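Local coordinates for protein putative SAM-dependent O-methyltranferase (Podospora anserina, PDB 4YMH) that probably transfers a methyl group from S-adenosylmethionine to a hydroxyl oxygen of its substrate, at residues E109-Y114 / D118-I123. Sequence-based numbering, arbitrary orientation.
Sequences EAFKKY and DRVKLI
CG1 of Val120 sits over one face of the Phe111 ring, while Leu122 reaches the ring's edge near its plane. The methyl is nearly centred: Val120 CG1 lies 4.0 Å from the Phe111 ring centroid and 13° off the ring normal, the geometry of a CH-pi contact. Its nearest single atom is Phe111 CE2, at 3.9 Å from Val120 CG1, with CD2 and CZ only slightly farther. At the edge the approach is looser, Phe111 CE2 to Leu122 CB measuring 4.3 Å; the atom that touches is the beta carbon, not the branched methyls. Two torsions bring the groups together: Phe111 carries CG opposite its carbonyl carbon (chi1 -68°), and Val120 sets CG1 opposite its backbone N (chi1 176°). The backbones stay apart, Phe111 CA and Val120 CA being 8.1 Å from each other, which leaves the ring to bridge helix and strand through apolar contacts. Ala80 and Leu81 of helix 78-86 also pack on Phe111, and Leu122 touches Thr96 and the cofactor-binding Glu98 on the adjacent strand. The contact joins helix 101-114 to strand 120-124, an outermost strand of the sheet within this chain, completing the beta-alpha-beta crossover from parallel strand 93-98 in the Rossmann-like fold of class I SAM-dependent methyltransferases.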
ATOM      1  N   GLU A 109      11.465 -13.246 -25.774  1.00 37.25           N
ATOM      2  CA  GLU A 109      10.410 -13.861 -26.572  1.00 39.97           C
ATOM      3  C   GLU A 109       9.026 -13.347 -26.125  1.00 36.70           C
ATOM      4  O   GLU A 109       8.189 -12.988 -26.962  1.00 35.70           O
ATOM      5  CB  GLU A 109      10.490 -15.387 -26.490  1.00 49.90           C
ATOM      6  CG  GLU A 109       9.234 -16.121 -26.901  1.00 60.52           C
ATOM      7  CD  GLU A 109       9.379 -17.632 -26.799  1.00 73.88           C
ATOM      8  OE1 GLU A 109      10.430 -18.102 -26.312  1.00 79.66           O
ATOM      9  OE2 GLU A 109       8.444 -18.354 -27.207  1.00 76.87           O
ATOM     10  N   ALA A 110       8.806 -13.265 -24.817  1.00 31.64           N
ATOM     11  CA  ALA A 110       7.535 -12.781 -24.285  1.00 29.77           C
ATOM     12  C   ALA A 110       7.198 -11.353 -24.744  1.00 33.07           C
ATOM     13  O   ALA A 110       6.063 -11.057 -25.132  1.00 33.35           O
ATOM     14  CB  ALA A 110       7.557 -12.844 -22.750  1.00 28.18           C
ATOM     15  N   PHE A 111       8.191 -10.474 -24.675  1.00 29.09           N
ATOM     16  CA  PHE A 111       8.024  -9.085 -25.051  1.00 27.53           C
ATOM     17  C   PHE A 111       7.652  -9.001 -26.526  1.00 29.37           C
ATOM     18  O   PHE A 111       6.724  -8.270 -26.894  1.00 30.41           O
ATOM     19  CB  PHE A 111       9.297  -8.278 -24.768  1.00 27.16           C
ATOM     20  CG  PHE A 111       9.614  -8.122 -23.300  1.00 30.12           C
ATOM     21  CD1 PHE A 111       8.609  -8.169 -22.343  1.00 29.09           C
ATOM     22  CD2 PHE A 111      10.922  -7.942 -22.882  1.00 27.33           C
ATOM     23  CE1 PHE A 111       8.902  -8.029 -20.982  1.00 30.65           C
ATOM     24  CE2 PHE A 111      11.231  -7.800 -21.529  1.00 27.45           C
ATOM     25  CZ  PHE A 111      10.218  -7.844 -20.574  1.00 29.08           C
ATOM     26  N   LYS A 112       8.352  -9.762 -27.364  1.00 31.06           N
ATOM     27  CA  LYS A 112       7.998  -9.769 -28.784  1.00 33.13           C
ATOM     28  C   LYS A 112       6.586 -10.295 -29.031  1.00 37.04           C
ATOM     29  O   LYS A 112       5.861  -9.753 -29.869  1.00 35.91           O
ATOM     30  CB  LYS A 112       9.002 -10.592 -29.594  1.00 35.01           C
ATOM     31  CG  LYS A 112      10.397  -9.994 -29.638  1.00 40.95           C
ATOM     32  CD  LYS A 112      11.303 -10.824 -30.537  1.00 43.58           C
ATOM     33  CE  LYS A 112      12.771 -10.547 -30.270  1.00 50.50           C
ATOM     34  NZ  LYS A 112      13.121  -9.131 -30.547  1.00 54.06           N
ATOM     35  N   LYS A 113       6.193 -11.355 -28.330  1.00 34.95           N
ATOM     36  CA  LYS A 113       4.843 -11.901 -28.516  1.00 39.31           C
ATOM     37  C   LYS A 113       3.779 -10.878 -28.114  1.00 33.51           C
ATOM     38  O   LYS A 113       2.721 -10.793 -28.733  1.00 34.74           O
ATOM     39  CB  LYS A 113       4.636 -13.175 -27.700  1.00 42.53           C
ATOM     40  CG  LYS A 113       5.339 -14.397 -28.225  1.00 52.56           C
ATOM     41  CD  LYS A 113       4.827 -15.628 -27.499  1.00 57.10           C
ATOM     42  CE  LYS A 113       5.764 -16.802 -27.664  1.00 58.71           C
ATOM     43  NZ  LYS A 113       6.009 -17.144 -29.101  1.00 62.11           N
ATOM     44  N   TYR A 114       4.089 -10.112 -27.079  1.00 31.29           N
ATOM     45  CA  TYR A 114       3.169  -9.128 -26.514  1.00 31.31           C
ATOM     46  C   TYR A 114       3.063  -7.897 -27.402  1.00 34.17           C
ATOM     47  O   TYR A 114       2.091  -7.140 -27.322  1.00 34.27           O
ATOM     48  CB  TYR A 114       3.639  -8.717 -25.122  1.00 28.64           C
ATOM     49  CG  TYR A 114       2.537  -8.396 -24.147  1.00 28.87           C
ATOM     50  CD1 TYR A 114       2.046  -7.097 -24.019  1.00 32.87           C
ATOM     51  CD2 TYR A 114       1.994  -9.385 -23.344  1.00 30.78           C
ATOM     52  CE1 TYR A 114       1.033  -6.802 -23.125  1.00 30.15           C
ATOM     53  CE2 TYR A 114       0.986  -9.098 -22.432  1.00 31.50           C
ATOM     54  CZ  TYR A 114       0.514  -7.806 -22.325  1.00 33.06           C
ATOM     55  OH  TYR A 114      -0.485  -7.526 -21.418  1.00 31.07           O
ATOM     56  N   ASP A 118       9.667  -0.072 -28.500  1.00 51.51           N
ATOM     57  CA  ASP A 118      11.049   0.098 -28.136  1.00 54.28           C
ATOM     58  C   ASP A 118      11.146   0.536 -26.697  1.00 47.89           C
ATOM     59  O   ASP A 118      12.187   0.475 -26.110  1.00 50.32           O
ATOM     60  CB  ASP A 118      11.680   1.194 -28.992  1.00 64.71           C
ATOM     61  CG  ASP A 118      12.178   0.679 -30.331  1.00 74.98           C
ATOM     62  OD1 ASP A 118      13.239   1.125 -30.770  1.00 77.81           O
ATOM     63  OD2 ASP A 118      11.517  -0.178 -30.939  1.00 80.72           O
ATOM     64  N   ARG A 119      10.053   1.015 -26.132  1.00 41.22           N
ATOM     65  CA  ARG A 119      10.109   1.573 -24.771  1.00 35.57           C
ATOM     66  C   ARG A 119      10.392   0.580 -23.637  1.00 33.27           C
ATOM     67  O   ARG A 119      10.682   1.003 -22.513  1.00 35.52           O
ATOM     68  CB  ARG A 119       8.814   2.332 -24.455  1.00 36.15           C
ATOM     69  CG  ARG A 119       7.533   1.522 -24.309  1.00 34.87           C
ATOM     70  CD  ARG A 119       6.348   2.516 -24.173  1.00 37.91           C
ATOM     71  NE  ARG A 119       5.049   1.881 -23.932  1.00 35.31           N
ATOM     72  CZ  ARG A 119       4.516   1.680 -22.728  1.00 30.18           C
ATOM     73  NH1 ARG A 119       5.166   2.055 -21.641  1.00 28.57           N
ATOM     74  NH2 ARG A 119       3.332   1.100 -22.608  1.00 33.65           N
ATOM     75  N   VAL A 120      10.302  -0.721 -23.907  1.00 33.37           N
ATOM     76  CA  VAL A 120      10.718  -1.732 -22.929  1.00 32.41           C
ATOM     77  C   VAL A 120      12.118  -2.216 -23.270  1.00 32.95           C
ATOM     78  O   VAL A 120      12.352  -2.703 -24.352  1.00 32.89           O
ATOM     79  CB  VAL A 120       9.764  -2.932 -22.890  1.00 36.28           C
ATOM     80  CG1 VAL A 120      10.289  -3.995 -21.947  1.00 35.89           C
ATOM     81  CG2 VAL A 120       8.367  -2.481 -22.488  1.00 37.12           C
ATOM     82  N   LYS A 121      13.045  -2.066 -22.339  1.00 32.26           N
ATOM     83  CA  LYS A 121      14.450  -2.307 -22.594  1.00 35.59           C
ATOM     84  C   LYS A 121      14.996  -3.289 -21.562  1.00 31.64           C
ATOM     85  O   LYS A 121      15.063  -2.970 -20.382  1.00 28.76           O
ATOM     86  CB  LYS A 121      15.220  -0.987 -22.548  1.00 40.83           C
ATOM     87  CG  LYS A 121      16.686  -1.082 -22.938  1.00 50.29           C
ATOM     88  CD  LYS A 121      17.348   0.284 -22.825  1.00 57.98           C
ATOM     89  CE  LYS A 121      18.795   0.250 -23.288  1.00 66.20           C
ATOM     90  NZ  LYS A 121      19.425   1.597 -23.206  1.00 71.46           N
ATOM     91  N   LEU A 122      15.354  -4.490 -22.009  1.00 33.13           N
ATOM     92  CA  LEU A 122      15.937  -5.486 -21.115  1.00 35.27           C
ATOM     93  C   LEU A 122      17.455  -5.425 -21.178  1.00 34.20           C
ATOM     94  O   LEU A 122      18.050  -5.511 -22.250  1.00 35.20           O
ATOM     95  CB  LEU A 122      15.455  -6.892 -21.467  1.00 37.67           C
ATOM     96  CG  LEU A 122      16.039  -8.055 -20.663  1.00 42.51           C
ATOM     97  CD1 LEU A 122      15.774  -7.891 -19.182  1.00 43.07           C
ATOM     98  CD2 LEU A 122      15.466  -9.371 -21.158  1.00 46.78           C
ATOM     99  N   ILE A 123      18.074  -5.259 -20.017  1.00 31.91           N
ATOM    100  CA  ILE A 123      19.517  -5.190 -19.925  1.00 34.83           C
ATOM    101  C   ILE A 123      20.041  -6.415 -19.191  1.00 33.47           C
ATOM    102  O   ILE A 123      19.664  -6.702 -18.037  1.00 29.12           O
ATOM    103  CB  ILE A 123      19.969  -3.893 -19.221  1.00 37.75           C
ATOM    104  CG1 ILE A 123      19.462  -2.681 -20.019  1.00 39.95           C
ATOM    105  CG2 ILE A 123      21.487  -3.861 -19.067  1.00 35.36           C
ATOM    106  CD1 ILE A 123      19.850  -1.351 -19.440  1.00 39.36           C
TER